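Local coordinates for DNA mismatch repair protein MLH3 (Saccharomyces cerevisiae S288C, PDB 6RMN) that takes part in DNA mismatch repair, correcting insertion-deletion loops as a component of the MutLbeta heterodimer, at residues T66-T70 with G71-A75; L172-W175 with K176-C180. All coordinates share one frame; numbering follows the deposited sequence.

Contact 1 of 2, residues T66-T70 with G71-A75; sequences TEVVT and GTFVA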
loop_
_atom_site.group_PDB
_atom_site.type_symbol
_atom_site.label_atom_id
_atom_site.label_comp_id
_atom_site.label_asym_id
_atom_site.label_seq_id
_atom_site.Cartn_x
_atom_site.Cartn_y
_atom_site.Cartn_z
ATOM N N THR B 66 9.812 14.724 29.655
ATOM C CA THR B 66 9.510 13.875 30.821
ATOM C C THR B 66 10.594 14.116 31.875
ATOM O O THR B 66 10.267 14.244 33.050
ATOM C CB THR B 66 9.373 12.388 30.409
ATOM O OG1 THR B 66 8.284 12.284 29.509
ATOM C CG2 THR B 66 9.102 11.461 31.580
ATOM N N GLU B 67 11.867 14.249 31.444
ATOM C CA GLU B 67 13.004 14.519 32.326
ATOM C C GLU B 67 12.909 15.906 32.970
ATOM O O GLU B 67 13.150 16.050 34.169
ATOM C CB GLU B 67 14.326 14.423 31.550
ATOM C CG GLU B 67 14.785 13.014 31.230
ATOM C CD GLU B 67 15.930 12.976 30.237
ATOM O OE1 GLU B 67 17.069 13.338 30.617
ATOM O OE2 GLU B 67 15.687 12.584 29.074
ATOM N N VAL B 68 12.598 16.926 32.165
ATOM C CA VAL B 68 12.515 18.318 32.607
ATOM C C VAL B 68 11.368 18.519 33.614
ATOM O O VAL B 68 11.600 19.069 34.697
ATOM C CB VAL B 68 12.461 19.276 31.377
ATOM C CG1 VAL B 68 12.044 20.696 31.763
ATOM C CG2 VAL B 68 13.801 19.286 30.643
ATOM N N VAL B 69 10.160 18.030 33.275
ATOM C CA VAL B 69 8.951 18.139 34.102
ATOM C C VAL B 69 9.081 17.367 35.438
ATOM O O VAL B 69 8.505 17.804 36.431
ATOM C CB VAL B 69 7.674 17.755 33.291
ATOM C CG1 VAL B 69 6.440 17.620 34.181
ATOM C CG2 VAL B 69 7.411 18.766 32.176
ATOM N N THR B 70 9.855 16.263 35.480
ATOM C CA THR B 70 10.021 15.447 36.700
ATOM C C THR B 70 11.317 15.762 37.491
ATOM O O THR B 70 11.570 15.142 38.527
ATOM C CB THR B 70 9.901 13.941 36.375
ATOM O OG1 THR B 70 10.984 13.545 35.527
ATOM C CG2 THR B 70 8.552 13.570 35.740
ATOM N N GLY B 71 12.104 16.720 37.008
ATOM C CA GLY B 71 13.357 17.124 37.640
ATOM C C GLY B 71 14.427 16.048 37.611
ATOM O O GLY B 71 15.192 15.903 38.569
ATOM N N THR B 72 14.484 15.285 36.509
ATOM C CA THR B 72 15.440 14.188 36.305
ATOM C C THR B 72 16.378 14.437 35.106
ATOM O O THR B 72 17.125 13.541 34.718
ATOM C CB THR B 72 14.690 12.846 36.208
ATOM O OG1 THR B 72 13.637 12.982 35.264
ATOM C CG2 THR B 72 14.109 12.396 37.541
ATOM N N PHE B 73 16.348 15.656 34.532
ATOM C CA PHE B 73 17.182 16.030 33.389
ATOM C C PHE B 73 18.632 16.193 33.842
ATOM O O PHE B 73 18.902 16.993 34.728
ATOM C CB PHE B 73 16.627 17.296 32.694
ATOM C CG PHE B 73 17.197 17.621 31.329
ATOM C CD1 PHE B 73 17.310 16.635 30.349
ATOM C CD2 PHE B 73 17.547 18.923 30.997
ATOM C CE1 PHE B 73 17.832 16.935 29.086
ATOM C CE2 PHE B 73 18.043 19.228 29.726
ATOM C CZ PHE B 73 18.197 18.230 28.785
ATOM N N VAL B 74 19.546 15.383 33.287
ATOM C CA VAL B 74 20.970 15.371 33.660
ATOM C C VAL B 74 21.646 16.734 33.391
ATOM O O VAL B 74 21.434 17.339 32.343
ATOM C CB VAL B 74 21.726 14.170 33.007
ATOM C CG1 VAL B 74 23.244 14.275 33.167
ATOM C CG2 VAL B 74 21.218 12.837 33.555
ATOM N N ALA B 75 22.429 17.208 34.374
ATOM C CA ALA B 75 23.182 18.457 34.325
ATOM C C ALA B 75 24.655 18.179 34.693
ATOM O O ALA B 75 25.003 18.085 35.875
ATOM C CB ALA B 75 22.559 19.490 35.258
#

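Contact 2 of 2, residues L172-W175 with K176-C180; sequences LYWW and KYSSC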
loop_
_atom_site.group_PDB
_atom_site.type_symbol
_atom_site.label_atom_id
_atom_site.label_comp_id
_atom_site.label_asym_id
_atom_site.label_seq_id
_atom_site.Cartn_x
_atom_site.Cartn_y
_atom_site.Cartn_z
ATOM N N LEU B 172 1.571 12.794 30.768
ATOM C CA LEU B 172 2.357 13.933 30.284
ATOM C C LEU B 172 2.238 14.037 28.770
ATOM O O LEU B 172 2.706 13.145 28.045
ATOM C CB LEU B 172 3.839 13.758 30.676
ATOM C CG LEU B 172 4.714 15.015 30.775
ATOM C CD1 LEU B 172 5.814 14.801 31.785
ATOM C CD2 LEU B 172 5.342 15.387 29.431
ATOM N N TYR B 173 1.613 15.126 28.297
ATOM C CA TYR B 173 1.481 15.391 26.871
ATOM C C TYR B 173 2.582 16.381 26.543
ATOM O O TYR B 173 2.434 17.583 26.780
ATOM C CB TYR B 173 0.080 15.915 26.516
ATOM C CG TYR B 173 -1.039 14.991 26.952
ATOM C CD1 TYR B 173 -1.426 13.910 26.165
ATOM C CD2 TYR B 173 -1.709 15.194 28.156
ATOM C CE1 TYR B 173 -2.453 13.054 26.565
ATOM C CE2 TYR B 173 -2.735 14.345 28.568
ATOM C CZ TYR B 173 -3.105 13.277 27.767
ATOM O OH TYR B 173 -4.122 12.443 28.169
ATOM N N TRP B 174 3.736 15.847 26.085
ATOM C CA TRP B 174 4.945 16.612 25.773
ATOM C C TRP B 174 4.660 17.839 24.908
ATOM O O TRP B 174 5.269 18.884 25.127
ATOM C CB TRP B 174 6.042 15.714 25.140
ATOM C CG TRP B 174 5.645 15.128 23.816
ATOM C CD1 TRP B 174 4.970 13.960 23.605
ATOM C CD2 TRP B 174 5.784 15.750 22.529
ATOM N NE1 TRP B 174 4.703 13.803 22.265
ATOM C CE2 TRP B 174 5.186 14.888 21.582
ATOM C CE3 TRP B 174 6.325 16.971 22.087
ATOM C CZ2 TRP B 174 5.117 15.205 20.223
ATOM C CZ3 TRP B 174 6.261 17.282 20.737
ATOM C CH2 TRP B 174 5.683 16.395 19.818
ATOM N N TRP B 175 3.701 17.717 23.960
ATOM C CA TRP B 175 3.334 18.764 23.011
ATOM C C TRP B 175 2.633 19.976 23.639
ATOM O O TRP B 175 2.530 21.017 22.984
ATOM C CB TRP B 175 2.531 18.195 21.850
ATOM C CG TRP B 175 1.493 17.195 22.243
ATOM C CD1 TRP B 175 1.617 15.835 22.244
ATOM C CD2 TRP B 175 0.148 17.478 22.644
ATOM N NE1 TRP B 175 0.434 15.254 22.635
ATOM C CE2 TRP B 175 -0.490 16.239 22.873
ATOM C CE3 TRP B 175 -0.597 18.662 22.783
ATOM C CZ2 TRP B 175 -1.835 16.148 23.239
ATOM C CZ3 TRP B 175 -1.926 18.576 23.161
ATOM C CH2 TRP B 175 -2.535 17.331 23.386
ATOM N N LYS B 176 2.200 19.866 24.907
ATOM C CA LYS B 176 1.593 20.978 25.631
ATOM C C LYS B 176 2.694 21.914 26.171
ATOM O O LYS B 176 2.390 23.013 26.627
ATOM C CB LYS B 176 0.695 20.465 26.773
ATOM C CG LYS B 176 -0.599 19.853 26.264
ATOM C CD LYS B 176 -1.511 19.363 27.361
ATOM C CE LYS B 176 -2.803 18.851 26.764
ATOM N NZ LYS B 176 -3.792 18.460 27.804
ATOM N N TYR B 177 3.965 21.469 26.102
ATOM C CA TYR B 177 5.163 22.160 26.585
ATOM C C TYR B 177 6.191 22.356 25.468
ATOM O O TYR B 177 7.234 22.968 25.698
ATOM C CB TYR B 177 5.812 21.343 27.716
ATOM C CG TYR B 177 4.893 21.037 28.870
ATOM C CD1 TYR B 177 4.147 19.862 28.902
ATOM C CD2 TYR B 177 4.796 21.903 29.955
ATOM C CE1 TYR B 177 3.296 19.573 29.969
ATOM C CE2 TYR B 177 3.960 21.618 31.036
ATOM C CZ TYR B 177 3.204 20.455 31.035
ATOM O OH TYR B 177 2.369 20.180 32.097
ATOM N N SER B 178 5.909 21.807 24.278
ATOM C CA SER B 178 6.746 21.835 23.073
ATOM C C SER B 178 7.238 23.246 22.693
ATOM O O SER B 178 8.389 23.404 22.274
ATOM C CB SER B 178 5.984 21.213 21.904
ATOM O OG SER B 178 6.872 20.510 21.055
ATOM N N SER B 179 6.370 24.256 22.855
ATOM C CA SER B 179 6.656 25.658 22.564
ATOM C C SER B 179 7.751 26.299 23.460
ATOM O O SER B 179 8.415 27.230 23.009
ATOM C CB SER B 179 5.367 26.474 22.622
ATOM O OG SER B 179 4.925 26.706 23.952
ATOM N N CYS B 180 7.912 25.819 24.717
ATOM C CA CYS B 180 8.871 26.297 25.733
ATOM C C CYS B 180 10.289 25.841 25.486
ATOM O O CYS B 180 11.216 26.382 26.074
ATOM C CB CYS B 180 8.426 25.867 27.122
ATOM S SG CYS B 180 6.695 26.210 27.471
#

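Contact 1 of 2, residues T66-T70 with G71-A75
A Schellman motif in which Thr-72 and Gly-71 bond back to Glu-67 and Val-68 closes the C-terminal end of helix 48-69. The amide N of Thr-72 lies 2.8 Å from Glu-67 O, in the plane of that carbonyl and with a nearly straight bond. Gly-71 N adds a weak bond of 3.3 Å to Val-68 O. The chain leaves the helix at Gly-71, whose positive phi of 66° is easily adopted by a residue without a side chain.

Two threonine hydroxyls brace the same turn. Thr-70 OG1 sits between its own N and carbonyl carbon, which turns it back along the helix to donate to Thr-66 O at 2.7 Å. That carbonyl also accepts from Thr-70 N, and the two donors reach it from opposite faces of its plane. Thr-72 OG1 comes up to Thr-70 OG1 roughly at right angles to that bond, at 2.7 Å; it is also 3.3 Å from Glu-67 O, a weak bond at most.

The motif is the exit from the helix that, near its start, supplies the zinc ligands His-49 and Glu-53 of this C-terminal part of MLH3. Beyond the turn, Phe-73 swings its ring back against the helix, CG anti to the backbone N (chi1 -167°). Val-68 CG2 lies over one face in a CH-pi contact, 4.2 Å from the centroid of the Phe-73 ring. At the ring edge, Glu-67 OE1 comes within 3.3 Å of Phe-73 CD1, the carboxylate inclined by 63° to the ring. Phe-73 also touches Pro-125, while Val-68 packs on Trp-103 and Met-158.

Contact 2 of 2, residues L172-W175 with K176-C180
Lys-176 lays its extended aliphatic chain beside the indole of Trp-175, the two side chains pointing the same way. Lys-176 CG is 3.6 Å from Trp-175 CZ3, and Lys-176 CE is 3.7 Å from Trp-175 CH2, so it is the six-membered ring that the chain follows. CG of Trp-175 lies between its backbone N and carbonyl carbon (chi1 42°), which folds the indole back beside the lysine. Tyr-173 runs alongside the lysine too, its CB 3.9 Å from Lys-176 CD, and that same CB rests over a face of the Trp-175 indole near its rim. The two tryptophans are turned against each other: Trp-175 CD1 stands 3.6 Å above the plane of the Trp-174 indole, while Trp-174 CE2 lies at the edge of Trp-175. At the rim of Trp-174, Ser-178 OG meets CZ3 at 3.3 Å.

Successive i to i+3 bonds, Lys-176 N to Tyr-173 O (3.0 Å) and Tyr-177 N to Trp-174 O (3.1 Å), make overlapping turns. The Trp-175 ring also stacks with His-220; an alanine here would probably cost the lysine chain one apolar neighbour and His-220 this stack.

The loop, between helices 136-151 and 183-196, packs Trp-174 and Tyr-177 on Leu-65 of helix 48-69.

Contact 1 closes well before contact 2 opens along the chain, yet their centres lie about 14 Å apart and they meet through Leu-172. Its CD1 packs 3.8 Å from Val-69 CG1 and 3.9 Å from Thr-66 CA, so the 172-180 loop rests against the last turn of the helix that contact 1 terminates. Met-158 is a further common neighbour, touched by Val-68 and Cys-180. Of the two zinc ions, one is held by His-49, Glu-53 and Cys-194, the other by Glu-53, Cys-225 and His-227. Glu-53 precedes Thr-66 of contact 1 by more than three helical turns; contact 2 reaches further back, through Trp-174 to Glu-58, which is not among these ligands.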